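PDB 4ZI8: protein Pcdhgc3, which probably acts as a calcium-dependent cell-adhesion protein that may help set up and maintain specific neuronal connections, this piece being its first three extracellular cadherin repeats. Local coordinates for residues Y162-R173 / K182-L192. Numbering follows the deposited sequence.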
# COMPACT_ATOMS: atom_id res chain seq x y z
N TYR B 162 -17.20 -2.13 -17.96
CA TYR B 162 -15.79 -1.85 -18.19
C TYR B 162 -15.10 -3.13 -18.59
O TYR B 162 -15.53 -4.21 -18.17
CB TYR B 162 -15.10 -1.32 -16.93
CG TYR B 162 -15.51 0.06 -16.41
CD1 TYR B 162 -16.51 0.18 -15.46
CD2 TYR B 162 -14.83 1.21 -16.80
CE1 TYR B 162 -16.88 1.42 -14.94
CE2 TYR B 162 -15.16 2.45 -16.27
CZ TYR B 162 -16.20 2.55 -15.34
OH TYR B 162 -16.56 3.76 -14.81
N GLU B 163 -14.05 -3.02 -19.40
CA GLU B 163 -13.24 -4.16 -19.75
C GLU B 163 -11.80 -3.78 -19.52
O GLU B 163 -11.44 -2.60 -19.59
CB GLU B 163 -13.46 -4.60 -21.18
CG GLU B 163 -14.87 -5.04 -21.43
CD GLU B 163 -15.09 -5.57 -22.82
OE1 GLU B 163 -14.28 -5.26 -23.71
OE2 GLU B 163 -16.09 -6.30 -23.01
N LEU B 164 -10.98 -4.79 -19.26
CA LEU B 164 -9.57 -4.59 -18.98
C LEU B 164 -8.74 -5.37 -19.98
O LEU B 164 -9.07 -6.51 -20.33
CB LEU B 164 -9.24 -5.00 -17.55
CG LEU B 164 -7.81 -4.74 -17.08
CD1 LEU B 164 -7.54 -3.23 -16.95
CD2 LEU B 164 -7.53 -5.51 -15.77
N SER B 165 -7.68 -4.76 -20.47
CA SER B 165 -6.77 -5.44 -21.37
C SER B 165 -6.22 -6.74 -20.78
O SER B 165 -6.01 -6.87 -19.57
CB SER B 165 -5.61 -4.51 -21.72
OG SER B 165 -5.02 -4.04 -20.52
N HIS B 166 -5.97 -7.70 -21.65
CA HIS B 166 -5.44 -8.98 -21.28
C HIS B 166 -4.07 -8.80 -20.61
O HIS B 166 -3.18 -8.17 -21.16
CB HIS B 166 -5.33 -9.85 -22.52
CG HIS B 166 -4.79 -11.22 -22.26
ND1 HIS B 166 -5.49 -12.17 -21.55
CD2 HIS B 166 -3.62 -11.80 -22.62
CE1 HIS B 166 -4.77 -13.28 -21.49
NE2 HIS B 166 -3.63 -13.08 -22.14
N ASN B 167 -3.92 -9.35 -19.41
CA ASN B 167 -2.68 -9.19 -18.66
C ASN B 167 -2.53 -10.35 -17.70
O ASN B 167 -3.48 -11.08 -17.47
CB ASN B 167 -2.67 -7.86 -17.91
CG ASN B 167 -3.51 -7.89 -16.66
OD1 ASN B 167 -3.00 -8.12 -15.56
ND2 ASN B 167 -4.81 -7.69 -16.82
N GLU B 168 -1.36 -10.53 -17.11
CA GLU B 168 -1.17 -11.74 -16.32
C GLU B 168 -1.30 -11.54 -14.81
O GLU B 168 -1.16 -12.51 -14.07
CB GLU B 168 0.18 -12.38 -16.65
CG GLU B 168 1.36 -11.71 -16.05
CD GLU B 168 2.67 -12.48 -16.29
OE1 GLU B 168 3.45 -12.08 -17.18
OE2 GLU B 168 2.91 -13.49 -15.58
N TYR B 169 -1.59 -10.32 -14.35
CA TYR B 169 -1.59 -10.06 -12.90
C TYR B 169 -2.93 -9.67 -12.29
O TYR B 169 -3.18 -9.95 -11.10
CB TYR B 169 -0.61 -8.93 -12.57
CG TYR B 169 0.80 -9.17 -13.04
CD1 TYR B 169 1.68 -10.00 -12.34
CD2 TYR B 169 1.26 -8.54 -14.19
CE1 TYR B 169 2.96 -10.19 -12.78
CE2 TYR B 169 2.54 -8.73 -14.63
CZ TYR B 169 3.38 -9.55 -13.94
OH TYR B 169 4.66 -9.72 -14.42
N PHE B 170 -3.75 -8.97 -13.07
CA PHE B 170 -4.96 -8.31 -12.57
C PHE B 170 -6.24 -8.79 -13.24
O PHE B 170 -6.33 -8.87 -14.47
CB PHE B 170 -4.85 -6.80 -12.78
CG PHE B 170 -3.72 -6.14 -12.04
CD1 PHE B 170 -3.83 -5.82 -10.70
CD2 PHE B 170 -2.56 -5.79 -12.70
CE1 PHE B 170 -2.82 -5.20 -10.03
CE2 PHE B 170 -1.53 -5.18 -12.04
CZ PHE B 170 -1.66 -4.87 -10.70
N ALA B 171 -7.26 -9.09 -12.43
CA ALA B 171 -8.62 -9.21 -12.98
C ALA B 171 -9.34 -7.89 -12.76
O ALA B 171 -8.85 -7.03 -12.02
CB ALA B 171 -9.38 -10.37 -12.33
N LEU B 172 -10.48 -7.72 -13.42
CA LEU B 172 -11.30 -6.51 -13.28
C LEU B 172 -12.60 -6.83 -12.58
O LEU B 172 -13.24 -7.82 -12.90
CB LEU B 172 -11.59 -5.88 -14.64
CG LEU B 172 -12.01 -4.40 -14.58
CD1 LEU B 172 -10.82 -3.55 -14.13
CD2 LEU B 172 -12.55 -3.89 -15.92
N ARG B 173 -13.01 -5.99 -11.63
CA ARG B 173 -14.39 -6.05 -11.14
C ARG B 173 -15.12 -4.77 -11.44
O ARG B 173 -14.53 -3.70 -11.38
CB ARG B 173 -14.45 -6.30 -9.65
CG ARG B 173 -13.80 -7.57 -9.33
CD ARG B 173 -14.06 -7.99 -7.95
NE ARG B 173 -13.48 -9.31 -7.76
CZ ARG B 173 -13.42 -9.92 -6.58
NH1 ARG B 173 -13.91 -9.32 -5.51
NH2 ARG B 173 -12.89 -11.13 -6.49
N LYS B 182 -21.13 3.43 -11.94
CA LYS B 182 -20.28 2.27 -11.93
C LYS B 182 -18.85 2.69 -11.98
O LYS B 182 -18.48 3.63 -12.71
CB LYS B 182 -20.60 1.36 -13.10
CG LYS B 182 -22.02 0.82 -13.13
CD LYS B 182 -22.30 0.12 -14.43
CE LYS B 182 -23.76 -0.28 -14.55
NZ LYS B 182 -24.02 -1.47 -13.70
N TYR B 183 -18.03 1.95 -11.23
CA TYR B 183 -16.59 2.01 -11.35
C TYR B 183 -15.99 0.63 -11.44
O TYR B 183 -16.60 -0.38 -11.05
CB TYR B 183 -15.97 2.73 -10.16
CG TYR B 183 -16.14 2.01 -8.85
CD1 TYR B 183 -17.31 2.12 -8.10
CD2 TYR B 183 -15.10 1.24 -8.32
CE1 TYR B 183 -17.45 1.48 -6.89
CE2 TYR B 183 -15.23 0.59 -7.11
CZ TYR B 183 -16.41 0.71 -6.40
OH TYR B 183 -16.53 0.06 -5.19
N ALA B 184 -14.77 0.59 -11.95
CA ALA B 184 -14.01 -0.63 -12.00
C ALA B 184 -12.91 -0.63 -10.91
O ALA B 184 -12.48 0.44 -10.46
CB ALA B 184 -13.41 -0.80 -13.37
N GLU B 185 -12.48 -1.81 -10.49
CA GLU B 185 -11.28 -1.91 -9.66
C GLU B 185 -10.43 -3.03 -10.17
O GLU B 185 -10.95 -4.05 -10.62
CB GLU B 185 -11.64 -2.13 -8.19
CG GLU B 185 -12.49 -3.35 -7.91
CD GLU B 185 -12.98 -3.42 -6.46
OE1 GLU B 185 -12.66 -2.50 -5.68
OE2 GLU B 185 -13.69 -4.39 -6.12
N LEU B 186 -9.12 -2.85 -10.16
CA LEU B 186 -8.24 -3.98 -10.41
C LEU B 186 -8.26 -4.89 -9.21
O LEU B 186 -8.35 -4.42 -8.08
CB LEU B 186 -6.80 -3.54 -10.64
CG LEU B 186 -6.53 -2.60 -11.79
CD1 LEU B 186 -5.06 -2.26 -11.68
CD2 LEU B 186 -6.84 -3.27 -13.10
N VAL B 187 -8.17 -6.18 -9.45
CA VAL B 187 -7.97 -7.12 -8.37
C VAL B 187 -6.67 -7.84 -8.64
O VAL B 187 -6.51 -8.46 -9.70
CB VAL B 187 -9.10 -8.14 -8.27
CG1 VAL B 187 -8.80 -9.15 -7.17
CG2 VAL B 187 -10.43 -7.42 -8.04
N LEU B 188 -5.75 -7.78 -7.69
CA LEU B 188 -4.45 -8.42 -7.88
C LEU B 188 -4.62 -9.92 -7.74
O LEU B 188 -4.94 -10.42 -6.66
CB LEU B 188 -3.44 -7.87 -6.89
CG LEU B 188 -2.01 -8.40 -7.07
CD1 LEU B 188 -1.41 -7.85 -8.37
CD2 LEU B 188 -1.17 -8.04 -5.86
N GLU B 189 -4.44 -10.64 -8.85
CA GLU B 189 -4.71 -12.08 -8.91
C GLU B 189 -3.45 -12.92 -8.79
O GLU B 189 -3.48 -14.01 -8.24
CB GLU B 189 -5.42 -12.43 -10.22
CG GLU B 189 -6.73 -11.75 -10.37
CD GLU B 189 -7.86 -12.71 -10.22
OE1 GLU B 189 -7.64 -13.91 -10.50
OE2 GLU B 189 -8.95 -12.28 -9.80
N ARG B 190 -2.34 -12.41 -9.33
CA ARG B 190 -1.03 -13.03 -9.20
C ARG B 190 -0.07 -11.95 -8.72
O ARG B 190 -0.11 -10.83 -9.19
CB ARG B 190 -0.58 -13.65 -10.53
CG ARG B 190 -1.66 -14.58 -11.16
CD ARG B 190 -1.23 -15.29 -12.45
NE ARG B 190 0.12 -15.86 -12.42
CZ ARG B 190 1.16 -15.34 -13.05
NH1 ARG B 190 1.02 -14.24 -13.77
NH2 ARG B 190 2.33 -15.93 -12.98
N ALA B 191 0.78 -12.29 -7.76
CA ALA B 191 1.76 -11.36 -7.21
C ALA B 191 2.60 -10.69 -8.29
O ALA B 191 2.96 -11.33 -9.29
CB ALA B 191 2.68 -12.09 -6.26
N LEU B 192 2.87 -9.40 -8.11
CA LEU B 192 3.82 -8.69 -8.96
C LEU B 192 5.23 -9.13 -8.59
O LEU B 192 5.45 -9.65 -7.50
CB LEU B 192 3.68 -7.18 -8.81
CG LEU B 192 2.31 -6.60 -9.12
CD1 LEU B 192 2.29 -5.13 -8.74
CD2 LEU B 192 2.01 -6.78 -10.60
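Phe-170 lays one face of its ring on Leu-186. CD1 of Leu-186 sits over that face, 4.0 Å from the ring centroid, in a CH-pi contact. CE1 of Phe-170 also meets CD1 of Leu-188 at 3.4 Å. The CD2 methyl of Leu-186 turns to Leu-164 CD2, and the two side chains cross at about a right angle. The Tyr-169 ring is clamped between Glu-168 CG, over its centre, and Leu-192 CD2 on the opposite face. Toward the start of strand 182-188, Tyr-162 rests a ring face on Ala-184 CB. With CG of Tyr-162 anti to its carbonyl carbon (chi1 -67°), the ring points along the strand toward Lys-182, and its OH donates to Lys-182 O at 2.8 Å, from above the carbonyl plane.

Strands 170-176 and 182-188 form an antiparallel hairpin in the middle cadherin domain of this fragment. Ala-171 with Val-187 and Arg-173 with Glu-185 are its hydrogen-bonded pairs. Strand 159-164 belongs to the facing sheet of the beta sandwich, so Tyr-162 and Leu-164 pack across the core. Ile-222 of that sheet also touches Phe-170 and Leu-186. On the other face of the hairpin, Val-187 CG2 packs against the extended chain of Arg-173, 3.6 Å from its CG.

Past the paired strands, Tyr-169 O accepts from both Glu-189 N and Arg-190 N. Arg-190 NH1 grips Glu-168 twice, at 2.8 Å to the backbone O and 2.7 Å to OE2. The second bond is a salt bridge to the anti lone pair, with carboxylate and guanidinium nearly coplanar. The carboxylate has a second partner: its OE1 forms a salt bridge with Arg-196. Behind this, Asn-167 OD1 accepts from Tyr-169 N, an Asx turn, and from Phe-170 N, which extends it to an Asx motif. Asn-167 ND2 donates to Ser-165 O and Phe-170 O, which ties the loop to the start of the hairpin.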